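Local coordinates for protein DNA polymerase (Bacillus phage phi29, PDB 2PYJ) that replicates the viral DNA from a protein primer by strand displacement, with high processivity and fidelity, at residues G245-V250 / S487-A492. The protein carries 2 engineered substitutions. Numbering follows the deposited sequence.
Sequences GMVFDV and STFKRA. With MN (manganese (II) ion), chain R; MG (magnesium ion), chain S; DGT (2'-deoxyguanosine-5'-triphosphate), chain T.
The backbone of Gly245 packs against one face of the Phe489 ring, its CA 3.7 Å from the ring centroid in a CH-pi contact. The ring gets there because CG sits between the backbone N and the carbonyl carbon (chi1 57°), which folds the side chain back across the neighbouring strand; with no side chain at Gly245, the ring can settle directly onto the backbone. The corner at Lys490 brings the chain round so that the CB of Ala492 lies on the opposite face, offset toward the rim. Val247 meets the ring at its edge, CG2 lying 4.1 Å from CE2 of Phe489, and the same methyl packs against OG of Ser487, a side chain small enough to let Val247 lie close beside it. On the other side of the sheet Met246 and Thr488 run side by side, with Met246 CE 3.9 Å from Thr488 OG1, which also has a weak hydrogen bond to His485 NE2. These pairs belong to the antiparallel palm sheet of a family B polymerase. Gly245 and Phe489 exchange two backbone hydrogen bonds, the shorter from Phe489 N to Gly245 O (2.8 Å). Val247 N donates to Ser487 O at 2.9 Å, whereas the return bond from Ser487 N is weak. Farther along strand 241-250, Asp249 bridges the two active-site metals, OD2 binding manganese and OD1 magnesium. Val250 joins the manganese site through its carbonyl O, with Asp458 and the dGTP phosphates as further ligands.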
ATOM      1  N   GLY G 245      -9.599 -17.550 -21.764  1.00 10.76           N
ATOM      2  CA  GLY G 245      -8.369 -16.791 -21.635  1.00 10.13           C
ATOM      3  C   GLY G 245      -7.601 -17.138 -20.373  1.00 10.80           C
ATOM      4  O   GLY G 245      -8.007 -18.013 -19.614  1.00 11.59           O
ATOM      5  N   MET G 246      -6.479 -16.461 -20.159  1.00  9.30           N
ATOM      6  CA  MET G 246      -5.631 -16.741 -18.998  1.00 10.84           C
ATOM      7  C   MET G 246      -4.890 -15.512 -18.511  1.00 11.75           C
ATOM      8  O   MET G 246      -4.749 -14.522 -19.227  1.00 12.75           O
ATOM      9  CB  MET G 246      -4.627 -17.881 -19.294  1.00 12.12           C
ATOM     10  CG  MET G 246      -4.287 -18.051 -20.761  1.00 12.88           C
ATOM     11  SD  MET G 246      -2.906 -19.161 -21.114  1.00 12.59           S
ATOM     12  CE  MET G 246      -3.231 -20.535 -20.019  1.00 11.72           C
ATOM     13  N   VAL G 247      -4.428 -15.595 -17.271  1.00 12.04           N
ATOM     14  CA  VAL G 247      -3.684 -14.540 -16.645  1.00 12.01           C
ATOM     15  C   VAL G 247      -2.386 -15.113 -16.102  1.00 11.45           C
ATOM     16  O   VAL G 247      -2.379 -16.170 -15.460  1.00 11.13           O
ATOM     17  CB  VAL G 247      -4.466 -13.877 -15.479  1.00 12.45           C
ATOM     18  CG1 VAL G 247      -3.711 -12.656 -14.955  1.00 11.24           C
ATOM     19  CG2 VAL G 247      -5.901 -13.498 -15.918  1.00 11.50           C
ATOM     20  N   PHE G 248      -1.298 -14.398 -16.373  1.00  9.69           N
ATOM     21  CA  PHE G 248       0.014 -14.689 -15.814  1.00 10.87           C
ATOM     22  C   PHE G 248       0.452 -13.481 -15.015  1.00  8.98           C
ATOM     23  O   PHE G 248       0.223 -12.365 -15.436  1.00 11.98           O
ATOM     24  CB  PHE G 248       1.031 -14.976 -16.925  1.00 10.29           C
ATOM     25  CG  PHE G 248       0.781 -16.271 -17.657  1.00  9.81           C
ATOM     26  CD1 PHE G 248      -0.016 -16.297 -18.797  1.00 10.21           C
ATOM     27  CD2 PHE G 248       1.326 -17.458 -17.197  1.00  7.20           C
ATOM     28  CE1 PHE G 248      -0.251 -17.489 -19.477  1.00  9.78           C
ATOM     29  CE2 PHE G 248       1.087 -18.662 -17.863  1.00  9.03           C
ATOM     30  CZ  PHE G 248       0.293 -18.674 -19.004  1.00  9.74           C
ATOM     31  N   ASP G 249       1.084 -13.715 -13.867  1.00  9.89           N
ATOM     32  CA  ASP G 249       1.469 -12.632 -12.939  1.00 12.15           C
ATOM     33  C   ASP G 249       2.870 -12.898 -12.428  1.00 10.29           C
ATOM     34  O   ASP G 249       3.137 -13.980 -11.913  1.00 11.91           O
ATOM     35  CB  ASP G 249       0.480 -12.585 -11.753  1.00 12.83           C
ATOM     36  CG  ASP G 249       0.674 -11.351 -10.842  1.00 14.60           C
ATOM     37  OD1 ASP G 249      -0.224 -10.478 -10.898  1.00 17.57           O
ATOM     38  OD2 ASP G 249       1.690 -11.246 -10.066  1.00 11.20           O
ATOM     39  N   VAL G 250       3.764 -11.918 -12.554  1.00 11.05           N
ATOM     40  CA  VAL G 250       5.136 -12.107 -12.084  1.00 12.34           C
ATOM     41  C   VAL G 250       5.176 -12.298 -10.551  1.00 12.29           C
ATOM     42  O   VAL G 250       4.498 -11.560  -9.769  1.00  9.12           O
ATOM     43  CB  VAL G 250       6.094 -10.964 -12.507  1.00 12.11           C
ATOM     44  CG1 VAL G 250       7.518 -11.224 -11.953  1.00 12.28           C
ATOM     45  CG2 VAL G 250       6.150 -10.847 -14.012  1.00 14.28           C
ATOM     46  N   SER G 487      -4.472 -17.792 -13.432  1.00 15.28           N
ATOM     47  CA  SER G 487      -5.779 -18.392 -13.689  1.00 15.08           C
ATOM     48  C   SER G 487      -6.041 -18.629 -15.155  1.00 14.10           C
ATOM     49  O   SER G 487      -5.359 -18.069 -16.034  1.00 11.78           O
ATOM     50  CB  SER G 487      -6.888 -17.499 -13.145  1.00 15.65           C
ATOM     51  OG  SER G 487      -6.953 -16.284 -13.874  1.00 17.60           O
ATOM     52  N   THR G 488      -7.032 -19.477 -15.402  1.00 12.55           N
ATOM     53  CA  THR G 488      -7.638 -19.629 -16.707  1.00 11.43           C
ATOM     54  C   THR G 488      -9.133 -19.360 -16.536  1.00  9.75           C
ATOM     55  O   THR G 488      -9.758 -19.861 -15.599  1.00  7.84           O
ATOM     56  CB  THR G 488      -7.397 -21.031 -17.273  1.00 11.48           C
ATOM     57  OG1 THR G 488      -5.987 -21.275 -17.339  1.00 13.04           O
ATOM     58  CG2 THR G 488      -7.988 -21.164 -18.662  1.00 11.42           C
ATOM     59  N   PHE G 489      -9.699 -18.559 -17.432  1.00  8.90           N
ATOM     60  CA  PHE G 489     -11.123 -18.197 -17.336  1.00  8.26           C
ATOM     61  C   PHE G 489     -11.947 -18.652 -18.542  1.00  8.28           C
ATOM     62  O   PHE G 489     -11.425 -18.808 -19.647  1.00  8.39           O
ATOM     63  CB  PHE G 489     -11.304 -16.693 -17.028  1.00  7.78           C
ATOM     64  CG  PHE G 489     -10.652 -15.758 -18.019  1.00  7.72           C
ATOM     65  CD1 PHE G 489     -11.220 -15.532 -19.276  1.00  8.21           C
ATOM     66  CD2 PHE G 489      -9.502 -15.059 -17.675  1.00  6.64           C
ATOM     67  CE1 PHE G 489     -10.630 -14.649 -20.182  1.00  6.88           C
ATOM     68  CE2 PHE G 489      -8.909 -14.164 -18.574  1.00  7.46           C
ATOM     69  CZ  PHE G 489      -9.477 -13.959 -19.830  1.00  6.93           C
ATOM     70  N   LYS G 490     -13.230 -18.903 -18.297  1.00  7.38           N
ATOM     71  CA  LYS G 490     -14.163 -19.355 -19.320  1.00  7.73           C
ATOM     72  C   LYS G 490     -14.696 -18.157 -20.099  1.00  7.50           C
ATOM     73  O   LYS G 490     -14.914 -18.233 -21.304  1.00  5.54           O
ATOM     74  CB  LYS G 490     -15.314 -20.127 -18.664  1.00  9.00           C
ATOM     75  CG  LYS G 490     -16.311 -20.774 -19.633  1.00 11.47           C
ATOM     76  CD  LYS G 490     -17.246 -21.723 -18.888  1.00 12.97           C
ATOM     77  CE  LYS G 490     -18.245 -22.386 -19.818  1.00 14.54           C
ATOM     78  NZ  LYS G 490     -19.091 -23.388 -19.100  1.00 15.67           N
ATOM     79  N   ARG G 491     -14.921 -17.056 -19.386  1.00  6.55           N
ATOM     80  CA  ARG G 491     -15.312 -15.784 -19.992  1.00  7.28           C
ATOM     81  C   ARG G 491     -14.877 -14.614 -19.109  1.00  7.47           C
ATOM     82  O   ARG G 491     -14.583 -14.793 -17.916  1.00  5.29           O
ATOM     83  CB  ARG G 491     -16.826 -15.722 -20.281  1.00  8.92           C
ATOM     84  CG  ARG G 491     -17.735 -15.962 -19.080  1.00 10.53           C
ATOM     85  CD  ARG G 491     -19.171 -15.578 -19.403  1.00 11.76           C
ATOM     86  NE  ARG G 491     -20.040 -15.703 -18.233  1.00 11.79           N
ATOM     87  CZ  ARG G 491     -21.309 -15.305 -18.176  1.00 11.98           C
ATOM     88  NH1 ARG G 491     -21.895 -14.748 -19.230  1.00 13.75           N
ATOM     89  NH2 ARG G 491     -21.993 -15.461 -17.054  1.00 12.09           N
ATOM     90  N   ALA G 492     -14.813 -13.432 -19.716  1.00  6.71           N
ATOM     91  CA  ALA G 492     -14.387 -12.212 -19.026  1.00  8.95           C
ATOM     92  C   ALA G 492     -14.994 -10.977 -19.674  1.00 10.04           C
ATOM     93  O   ALA G 492     -15.529 -11.043 -20.786  1.00 10.10           O
ATOM     94  CB  ALA G 492     -12.867 -12.102 -19.010  1.00  7.57           C
TER
HETATM   95 MN    MN R9003       3.045 -10.293  -9.024  1.00  5.08          MN
HETATM   96 MG    MG S9004       0.231  -8.617  -9.925  1.00 16.17          MG
HETATM   97  PG  DGT T1588       3.241 -11.893  -6.091  1.00  6.58           P
HETATM   98  O1G DGT T1588       2.268 -11.878  -4.938  1.00  8.74           O
HETATM   99  O2G DGT T1588       4.107 -13.122  -6.068  1.00  6.94           O
HETATM  100  O3G DGT T1588       2.742 -11.488  -7.504  1.00  5.03           O
HETATM  101  O3B DGT T1588       4.233 -10.681  -5.666  1.00  5.37           O
HETATM  102  PB  DGT T1588       4.293  -9.212  -6.353  1.00  4.29           P
HETATM  103  O1B DGT T1588       5.320  -8.426  -5.577  1.00  2.74           O
HETATM  104  O2B DGT T1588       4.301  -9.344  -7.880  1.00  3.30           O
HETATM  105  O3A DGT T1588       2.873  -8.545  -5.933  1.00  5.82           O
HETATM  106  PA  DGT T1588       1.757  -8.047  -6.983  1.00  5.78           P
HETATM  107  O1A DGT T1588       0.486  -7.884  -6.131  1.00  5.66           O
HETATM  108  O2A DGT T1588       1.765  -8.903  -8.287  1.00  6.85           O
HETATM  109  O5' DGT T1588       2.221  -6.549  -7.252  1.00  5.14           O
HETATM  110  C5' DGT T1588       3.089  -6.215  -8.315  1.00  4.66           C
HETATM  111  C4' DGT T1588       4.011  -5.104  -7.882  1.00  3.43           C
HETATM  112  O4' DGT T1588       3.285  -3.905  -7.501  1.00  2.78           O
HETATM  113  C3' DGT T1588       4.912  -5.438  -6.695  1.00  2.28           C
HETATM  114  O3' DGT T1588       6.067  -6.231  -7.027  1.00  2.63           O
HETATM  115  C2' DGT T1588       5.305  -4.050  -6.264  1.00  2.00           C
HETATM  116  C1' DGT T1588       4.009  -3.257  -6.468  1.00  2.00           C
HETATM  117  N9  DGT T1588       3.299  -3.385  -5.186  1.00  2.00           N
HETATM  118  C8  DGT T1588       2.307  -4.251  -4.850  1.00  2.00           C
HETATM  119  N7  DGT T1588       1.968  -4.069  -3.544  1.00  2.00           N
HETATM  120  C5  DGT T1588       2.749  -3.093  -3.058  1.00  2.00           C
HETATM  121  C6  DGT T1588       2.918  -2.405  -1.765  1.00  2.00           C
HETATM  122  O6  DGT T1588       2.225  -2.696  -0.771  1.00  2.71           O
HETATM  123  N1  DGT T1588       3.853  -1.461  -1.668  1.00  2.00           N
HETATM  124  C2  DGT T1588       4.641  -1.104  -2.699  1.00  2.00           C
HETATM  125  N2  DGT T1588       5.547  -0.129  -2.495  1.00  2.00           N
HETATM  126  N3  DGT T1588       4.539  -1.695  -3.933  1.00  2.13           N
HETATM  127  C4  DGT T1588       3.627  -2.672  -4.137  1.00  2.00           C
HETATM  128  O   HOH W   1      -1.203  -7.826 -11.397  1.00 14.70           O